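Local coordinates for peptidase M16 C-terminal domain-containing protein (Enterococcus faecalis, PDB 3D3Y) that is of unknown function but is related to M16 metallopeptidases, probably lacks peptidase activity and may bind a metal ion, at residues A[39-51]-A[75-88]. Numbering follows the deposited sequence.
Sequences TITKRTLLSSLME and FGIGVSKKGNQHWF
Glu51 OE2 takes the backbone N-H of Ile77 at 2.8 Å in a nearly straight bond (170°), met on the anti side of the carboxylate and out of its plane. With CG anti to the backbone N (chi1 -179°), the extended Glu51 chain reaches from the helix to strand 75-82, whose axis runs antiparallel to the helix (179°), while the Phe75 ring turns an edge to Glu51 O. At the other end, Arg43 NE donates to His86 ND1 (3.0 Å); ND1 lies in the guanidinium plane, whereas NE is tilted from the imidazole plane. Together with the hydrogen bond of NE2 to Ser173 O, which grips the other ring nitrogen, this holds the ring's rotation, and Ile40 CG1 covers one ring face. Arg43 NH1 pairs with Asp199, and Phe88 CB lies over a guanidinium face. Between these polar ends Ser47 CB touches both Ile77 CG2 and Phe88 CE1, each at 3.6 Å; the selenium of selenomethionine Met50 (SE) makes an oblique Met-aromatic contact with Phe88, 3.8 Å from CZ. Helix 40-52 thus packs on the edge hairpin of the six-stranded sheet, where strand 85-95 separates edge strand 74-82 from 24-34; helix 129-148 touches Thr44 and Leu45, and helix 185-198 Arg43 and Leu46.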
ATOM      1  N   THR A  39      -6.542  -9.391  12.587  1.00 34.35           N
ATOM      2  CA  THR A  39      -7.602  -8.846  11.727  1.00 33.76           C
ATOM      3  C   THR A  39      -7.208  -8.581  10.268  1.00 33.23           C
ATOM      4  O   THR A  39      -8.049  -8.201   9.486  1.00 33.02           O
ATOM      5  CB  THR A  39      -8.183  -7.527  12.255  1.00 33.78           C
ATOM      6  OG1 THR A  39      -7.176  -6.507  12.203  1.00 32.38           O
ATOM      7  CG2 THR A  39      -8.746  -7.696  13.718  1.00 33.56           C
ATOM      8  N   ILE A  40      -5.947  -8.778   9.897  1.00 32.97           N
ATOM      9  CA  ILE A  40      -5.523  -8.488   8.504  1.00 32.01           C
ATOM     10  C   ILE A  40      -6.275  -9.330   7.479  1.00 32.58           C
ATOM     11  O   ILE A  40      -6.809  -8.810   6.500  1.00 33.04           O
ATOM     12  CB  ILE A  40      -3.994  -8.650   8.330  1.00 31.82           C
ATOM     13  CG1 ILE A  40      -3.261  -7.490   9.019  1.00 29.58           C
ATOM     14  CG2 ILE A  40      -3.572  -8.688   6.838  1.00 32.44           C
ATOM     15  CD1 ILE A  40      -1.744  -7.781   9.310  1.00 30.69           C
ATOM     16  N   THR A  41      -6.279 -10.640   7.683  1.00 32.63           N
ATOM     17  CA  THR A  41      -6.951 -11.544   6.768  1.00 32.37           C
ATOM     18  C   THR A  41      -8.471 -11.351   6.830  1.00 31.63           C
ATOM     19  O   THR A  41      -9.165 -11.450   5.804  1.00 31.35           O
ATOM     20  CB  THR A  41      -6.613 -13.046   7.095  1.00 32.82           C
ATOM     21  OG1 THR A  41      -5.207 -13.258   6.967  1.00 33.94           O
ATOM     22  CG2 THR A  41      -7.364 -13.983   6.125  1.00 34.23           C
ATOM     23  N   LYS A  42      -8.983 -11.060   8.022  1.00 30.56           N
ATOM     24  CA  LYS A  42     -10.414 -10.757   8.182  1.00 30.95           C
ATOM     25  C   LYS A  42     -10.793  -9.530   7.352  1.00 31.14           C
ATOM     26  O   LYS A  42     -11.776  -9.558   6.605  1.00 31.21           O
ATOM     27  CB  LYS A  42     -10.745 -10.513   9.657  1.00 30.16           C
ATOM     28  CG  LYS A  42     -10.840 -11.813  10.481  1.00 31.69           C
ATOM     29  CD  LYS A  42     -11.081 -11.490  11.928  1.00 33.28           C
ATOM     30  CE  LYS A  42     -11.197 -12.773  12.777  1.00 37.05           C
ATOM     31  NZ  LYS A  42      -9.800 -13.238  13.010  1.00 38.98           N
ATOM     32  N   ARG A  43     -10.015  -8.459   7.473  1.00 31.09           N
ATOM     33  CA  ARG A  43     -10.263  -7.255   6.669  1.00 32.04           C
ATOM     34  C   ARG A  43     -10.185  -7.558   5.181  1.00 31.50           C
ATOM     35  O   ARG A  43     -11.021  -7.102   4.391  1.00 32.62           O
ATOM     36  CB  ARG A  43      -9.279  -6.144   7.056  1.00 31.49           C
ATOM     37  CG  ARG A  43      -9.576  -5.609   8.442  1.00 32.41           C
ATOM     38  CD  ARG A  43      -8.466  -4.734   9.021  1.00 34.35           C
ATOM     39  NE  ARG A  43      -8.356  -3.377   8.436  1.00 30.17           N
ATOM     40  CZ  ARG A  43      -9.135  -2.341   8.748  1.00 31.89           C
ATOM     41  NH1 ARG A  43     -10.177  -2.498   9.566  1.00 29.68           N
ATOM     42  NH2 ARG A  43      -8.905  -1.140   8.196  1.00 32.10           N
ATOM     43  N   THR A  44      -9.158  -8.276   4.772  1.00 31.81           N
ATOM     44  CA  THR A  44      -9.028  -8.655   3.346  1.00 31.95           C
ATOM     45  C   THR A  44     -10.242  -9.405   2.804  1.00 31.80           C
ATOM     46  O   THR A  44     -10.759  -9.064   1.717  1.00 32.19           O
ATOM     47  CB  THR A  44      -7.734  -9.463   3.102  1.00 32.12           C
ATOM     48  OG1 THR A  44      -6.645  -8.697   3.589  1.00 31.31           O
ATOM     49  CG2 THR A  44      -7.498  -9.809   1.614  1.00 32.42           C
ATOM     50  N   LEU A  45     -10.672 -10.440   3.514  1.00 30.90           N
ATOM     51  CA  LEU A  45     -11.835 -11.216   3.062  1.00 31.43           C
ATOM     52  C   LEU A  45     -13.124 -10.388   3.114  1.00 31.70           C
ATOM     53  O   LEU A  45     -13.977 -10.465   2.214  1.00 33.09           O
ATOM     54  CB  LEU A  45     -12.013 -12.500   3.901  1.00 31.98           C
ATOM     55  CG  LEU A  45     -13.206 -13.425   3.568  1.00 32.10           C
ATOM     56  CD1 LEU A  45     -13.182 -13.829   2.036  1.00 34.00           C
ATOM     57  CD2 LEU A  45     -13.108 -14.681   4.436  1.00 30.22           C
ATOM     58  N   LEU A  46     -13.274  -9.607   4.176  1.00 31.57           N
ATOM     59  CA  LEU A  46     -14.416  -8.714   4.298  1.00 31.48           C
ATOM     60  C   LEU A  46     -14.537  -7.768   3.088  1.00 32.16           C
ATOM     61  O   LEU A  46     -15.635  -7.484   2.616  1.00 30.84           O
ATOM     62  CB  LEU A  46     -14.306  -7.904   5.586  1.00 31.48           C
ATOM     63  CG  LEU A  46     -15.531  -7.036   5.872  1.00 32.18           C
ATOM     64  CD1 LEU A  46     -16.843  -7.876   6.057  1.00 31.20           C
ATOM     65  CD2 LEU A  46     -15.250  -6.196   7.119  1.00 30.58           C
ATOM     66  N   SER A  47     -13.416  -7.243   2.613  1.00 32.28           N
ATOM     67  CA  SER A  47     -13.473  -6.347   1.468  1.00 33.33           C
ATOM     68  C   SER A  47     -14.082  -7.073   0.257  1.00 34.12           C
ATOM     69  O   SER A  47     -14.831  -6.459  -0.525  1.00 33.77           O
ATOM     70  CB  SER A  47     -12.084  -5.753   1.154  1.00 34.01           C
ATOM     71  OG  SER A  47     -11.237  -6.690   0.509  1.00 35.52           O
ATOM     72  N   SER A  48     -13.795  -8.372   0.090  1.00 33.41           N
ATOM     73  CA  SER A  48     -14.433  -9.117  -0.999  1.00 34.20           C
ATOM     74  C   SER A  48     -15.921  -9.353  -0.732  1.00 33.41           C
ATOM     75  O   SER A  48     -16.727  -9.263  -1.634  1.00 34.07           O
ATOM     76  CB  SER A  48     -13.781 -10.472  -1.210  1.00 34.89           C
ATOM     77  OG  SER A  48     -12.561 -10.298  -1.891  1.00 40.52           O
ATOM     78  N   LEU A  49     -16.276  -9.607   0.519  1.00 32.87           N
ATOM     79  CA  LEU A  49     -17.659  -9.921   0.854  1.00 32.43           C
ATOM     80  C   LEU A  49     -18.538  -8.706   0.643  1.00 32.77           C
ATOM     81  O   LEU A  49     -19.640  -8.833   0.051  1.00 32.48           O
ATOM     82  CB  LEU A  49     -17.780 -10.442   2.289  1.00 32.79           C
ATOM     83  CG  LEU A  49     -17.108 -11.787   2.608  1.00 33.41           C
ATOM     84  CD1 LEU A  49     -17.002 -12.041   4.116  1.00 29.39           C
ATOM     85  CD2 LEU A  49     -17.857 -12.980   1.955  1.00 33.25           C
HETATM   86  N   MSE A  50     -18.062  -7.540   1.084  1.00 31.02           N
HETATM   87  CA  MSE A  50     -18.905  -6.345   1.039  1.00 32.47           C
HETATM   88  C   MSE A  50     -19.031  -5.771  -0.371  1.00 32.53           C
HETATM   89  O   MSE A  50     -19.970  -5.026  -0.664  1.00 32.85           O
HETATM   90  CB  MSE A  50     -18.400  -5.303   2.028  1.00 33.05           C
HETATM   91  CG  MSE A  50     -18.559  -5.821   3.472  1.00 31.47           C
HETATM   92 SE   MSE A  50     -17.907  -4.478   4.701  0.70 34.39          SE
HETATM   93  CE  MSE A  50     -19.028  -2.966   4.177  1.00 36.34           C
ATOM     94  N   GLU A  51     -18.104  -6.150  -1.251  1.00 32.29           N
ATOM     95  CA  GLU A  51     -18.088  -5.675  -2.636  1.00 33.65           C
ATOM     96  C   GLU A  51     -19.002  -6.493  -3.559  1.00 34.05           C
ATOM     97  O   GLU A  51     -19.607  -5.940  -4.486  1.00 33.63           O
ATOM     98  CB  GLU A  51     -16.641  -5.765  -3.156  1.00 33.60           C
ATOM     99  CG  GLU A  51     -16.428  -5.303  -4.565  1.00 36.32           C
ATOM    100  CD  GLU A  51     -14.977  -5.536  -5.006  1.00 37.96           C
ATOM    101  OE1 GLU A  51     -14.586  -6.711  -5.144  1.00 45.48           O
ATOM    102  OE2 GLU A  51     -14.229  -4.555  -5.171  1.00 41.08           O
ATOM    103  N   PHE A  75     -17.310   1.041  -8.797  1.00 32.22           N
ATOM    104  CA  PHE A  75     -17.344   0.733  -7.370  1.00 32.57           C
ATOM    105  C   PHE A  75     -16.346  -0.372  -7.045  1.00 33.16           C
ATOM    106  O   PHE A  75     -16.269  -1.386  -7.752  1.00 33.15           O
ATOM    107  CB  PHE A  75     -18.760   0.317  -6.976  1.00 33.08           C
ATOM    108  CG  PHE A  75     -18.856  -0.367  -5.624  1.00 33.29           C
ATOM    109  CD1 PHE A  75     -18.578   0.322  -4.459  1.00 33.89           C
ATOM    110  CD2 PHE A  75     -19.222  -1.702  -5.544  1.00 33.12           C
ATOM    111  CE1 PHE A  75     -18.678  -0.301  -3.202  1.00 31.20           C
ATOM    112  CE2 PHE A  75     -19.330  -2.346  -4.304  1.00 33.70           C
ATOM    113  CZ  PHE A  75     -19.061  -1.639  -3.130  1.00 32.26           C
ATOM    114  N   GLY A  76     -15.580  -0.202  -5.963  1.00 33.74           N
ATOM    115  CA  GLY A  76     -14.698  -1.298  -5.552  1.00 32.55           C
ATOM    116  C   GLY A  76     -14.330  -1.160  -4.099  1.00 33.19           C
ATOM    117  O   GLY A  76     -14.419  -0.066  -3.525  1.00 34.08           O
ATOM    118  N   ILE A  77     -13.930  -2.274  -3.493  1.00 32.48           N
ATOM    119  CA  ILE A  77     -13.396  -2.295  -2.138  1.00 32.83           C
ATOM    120  C   ILE A  77     -12.088  -3.103  -2.150  1.00 33.52           C
ATOM    121  O   ILE A  77     -12.009  -4.199  -2.775  1.00 32.05           O
ATOM    122  CB  ILE A  77     -14.411  -2.908  -1.122  1.00 31.65           C
ATOM    123  CG1 ILE A  77     -15.810  -2.283  -1.273  1.00 31.28           C
ATOM    124  CG2 ILE A  77     -13.929  -2.730   0.336  1.00 33.86           C
ATOM    125  CD1 ILE A  77     -16.850  -2.826  -0.198  1.00 32.94           C
ATOM    126  N   GLY A  78     -11.066  -2.571  -1.480  1.00 33.96           N
ATOM    127  CA  GLY A  78      -9.826  -3.346  -1.265  1.00 35.64           C
ATOM    128  C   GLY A  78      -9.144  -2.923   0.045  1.00 36.31           C
ATOM    129  O   GLY A  78      -9.699  -2.159   0.815  1.00 35.80           O
ATOM    130  N   VAL A  79      -7.926  -3.421   0.275  1.00 35.06           N
ATOM    131  CA  VAL A  79      -7.203  -3.125   1.482  1.00 33.89           C
ATOM    132  C   VAL A  79      -5.777  -2.801   1.138  1.00 33.97           C
ATOM    133  O   VAL A  79      -5.265  -3.209   0.077  1.00 33.53           O
ATOM    134  CB  VAL A  79      -7.222  -4.305   2.504  1.00 33.10           C
ATOM    135  CG1 VAL A  79      -8.631  -4.573   2.987  1.00 33.36           C
ATOM    136  CG2 VAL A  79      -6.624  -5.575   1.884  1.00 32.00           C
ATOM    137  N   SER A  80      -5.136  -2.052   2.032  1.00 34.64           N
ATOM    138  CA  SER A  80      -3.702  -1.828   1.905  1.00 35.32           C
ATOM    139  C   SER A  80      -3.070  -1.638   3.276  1.00 35.75           C
ATOM    140  O   SER A  80      -3.760  -1.561   4.294  1.00 35.62           O
ATOM    141  CB  SER A  80      -3.395  -0.646   0.965  1.00 36.92           C
ATOM    142  OG  SER A  80      -4.103   0.495   1.376  1.00 35.34           O
ATOM    143  N   LYS A  81      -1.745  -1.589   3.303  1.00 35.42           N
ATOM    144  CA  LYS A  81      -1.009  -1.557   4.557  1.00 36.35           C
ATOM    145  C   LYS A  81      -0.134  -0.343   4.415  1.00 35.78           C
ATOM    146  O   LYS A  81       0.429  -0.147   3.358  1.00 35.98           O
ATOM    147  CB  LYS A  81      -0.164  -2.840   4.629  1.00 36.14           C
ATOM    148  CG  LYS A  81       0.940  -2.903   5.648  1.00 39.77           C
ATOM    149  CD  LYS A  81       1.361  -4.392   5.770  1.00 43.71           C
ATOM    150  CE  LYS A  81       2.786  -4.534   6.222  1.00 46.37           C
ATOM    151  NZ  LYS A  81       3.246  -5.966   6.168  1.00 44.72           N
ATOM    152  N   LYS A  82       0.004   0.447   5.468  1.00 35.04           N
ATOM    153  CA  LYS A  82       0.860   1.625   5.414  1.00 35.25           C
ATOM    154  C   LYS A  82       1.453   1.799   6.777  1.00 34.52           C
ATOM    155  O   LYS A  82       0.734   2.116   7.731  1.00 33.52           O
ATOM    156  CB  LYS A  82       0.070   2.892   5.056  1.00 36.48           C
ATOM    157  CG  LYS A  82       0.951   4.094   4.586  1.00 39.31           C
ATOM    158  CD  LYS A  82       1.287   3.857   3.113  1.00 44.58           C
ATOM    159  CE  LYS A  82       1.999   4.996   2.474  1.00 47.09           C
ATOM    160  NZ  LYS A  82       2.399   4.492   1.120  1.00 50.45           N
ATOM    161  N   GLY A  83       2.769   1.601   6.884  1.00 34.26           N
ATOM    162  CA  GLY A  83       3.415   1.745   8.181  1.00 33.76           C
ATOM    163  C   GLY A  83       2.768   0.780   9.159  1.00 34.21           C
ATOM    164  O   GLY A  83       2.653  -0.425   8.870  1.00 35.35           O
ATOM    165  N   ASN A  84       2.368   1.297  10.314  1.00 34.13           N
ATOM    166  CA  ASN A  84       1.685   0.498  11.311  1.00 34.12           C
ATOM    167  C   ASN A  84       0.147   0.486  11.202  1.00 33.39           C
ATOM    168  O   ASN A  84      -0.537   0.080  12.142  1.00 33.11           O
ATOM    169  CB  ASN A  84       2.092   0.942  12.709  1.00 35.07           C
ATOM    170  CG  ASN A  84       2.088  -0.205  13.682  1.00 38.53           C
ATOM    171  OD1 ASN A  84       2.641  -1.291  13.386  1.00 45.05           O
ATOM    172  ND2 ASN A  84       1.460  -0.007  14.831  1.00 41.72           N
ATOM    173  N   GLN A  85      -0.387   0.918  10.057  1.00 32.66           N
ATOM    174  CA  GLN A  85      -1.853   0.992   9.829  1.00 31.46           C
ATOM    175  C   GLN A  85      -2.274   0.016   8.743  1.00 31.84           C
ATOM    176  O   GLN A  85      -1.481  -0.357   7.869  1.00 30.98           O
ATOM    177  CB  GLN A  85      -2.259   2.414   9.423  1.00 31.29           C
ATOM    178  CG  GLN A  85      -2.123   3.425  10.544  1.00 30.55           C
ATOM    179  CD  GLN A  85      -2.319   4.861  10.090  1.00 31.12           C
ATOM    180  OE1 GLN A  85      -2.684   5.126   8.943  1.00 29.73           O
ATOM    181  NE2 GLN A  85      -2.075   5.807  11.006  1.00 30.15           N
ATOM    182  N   HIS A  86      -3.520  -0.430   8.820  1.00 31.90           N
ATOM    183  CA  HIS A  86      -4.088  -1.256   7.768  1.00 31.96           C
ATOM    184  C   HIS A  86      -5.384  -0.529   7.371  1.00 32.03           C
ATOM    185  O   HIS A  86      -6.186  -0.100   8.244  1.00 32.49           O
ATOM    186  CB  HIS A  86      -4.346  -2.704   8.264  1.00 31.78           C
ATOM    187  CG  HIS A  86      -4.673  -3.669   7.160  1.00 30.14           C
ATOM    188  ND1 HIS A  86      -5.963  -3.923   6.749  1.00 31.53           N
ATOM    189  CD2 HIS A  86      -3.870  -4.415   6.364  1.00 32.20           C
ATOM    190  CE1 HIS A  86      -5.944  -4.794   5.749  1.00 32.50           C
ATOM    191  NE2 HIS A  86      -4.681  -5.108   5.495  1.00 31.94           N
ATOM    192  N   TRP A  87      -5.546  -0.330   6.067  1.00 31.64           N
ATOM    193  CA  TRP A  87      -6.608   0.508   5.534  1.00 31.83           C
ATOM    194  C   TRP A  87      -7.610  -0.376   4.773  1.00 32.50           C
ATOM    195  O   TRP A  87      -7.218  -1.226   3.990  1.00 33.38           O
ATOM    196  CB  TRP A  87      -6.004   1.539   4.548  1.00 31.44           C
ATOM    197  CG  TRP A  87      -4.973   2.542   5.102  1.00 30.61           C
ATOM    198  CD1 TRP A  87      -4.655   2.797   6.422  1.00 31.80           C
ATOM    199  CD2 TRP A  87      -4.216   3.470   4.321  1.00 30.53           C
ATOM    200  NE1 TRP A  87      -3.696   3.817   6.491  1.00 29.77           N
ATOM    201  CE2 TRP A  87      -3.423   4.242   5.214  1.00 32.23           C
ATOM    202  CE3 TRP A  87      -4.133   3.730   2.933  1.00 32.26           C
ATOM    203  CZ2 TRP A  87      -2.556   5.254   4.767  1.00 32.64           C
ATOM    204  CZ3 TRP A  87      -3.251   4.747   2.482  1.00 31.75           C
ATOM    205  CH2 TRP A  87      -2.474   5.486   3.404  1.00 31.06           C
ATOM    206  N   PHE A  88      -8.904  -0.117   4.966  1.00 32.61           N
ATOM    207  CA  PHE A  88      -9.991  -0.817   4.269  1.00 31.89           C
ATOM    208  C   PHE A  88     -10.685   0.288   3.480  1.00 32.01           C
ATOM    209  O   PHE A  88     -11.177   1.256   4.059  1.00 31.86           O
ATOM    210  CB  PHE A  88     -10.905  -1.458   5.292  1.00 31.58           C
ATOM    211  CG  PHE A  88     -12.085  -2.207   4.727  1.00 32.23           C
ATOM    212  CD1 PHE A  88     -12.088  -3.607   4.730  1.00 32.12           C
ATOM    213  CD2 PHE A  88     -13.234  -1.525   4.275  1.00 32.27           C
ATOM    214  CE1 PHE A  88     -13.208  -4.316   4.284  1.00 30.79           C
ATOM    215  CE2 PHE A  88     -14.365  -2.221   3.801  1.00 32.39           C
ATOM    216  CZ  PHE A  88     -14.344  -3.636   3.795  1.00 30.87           C
TER
HETATM  217  O   HOH W   1     -11.893  -7.002  -2.762  1.00 44.96           O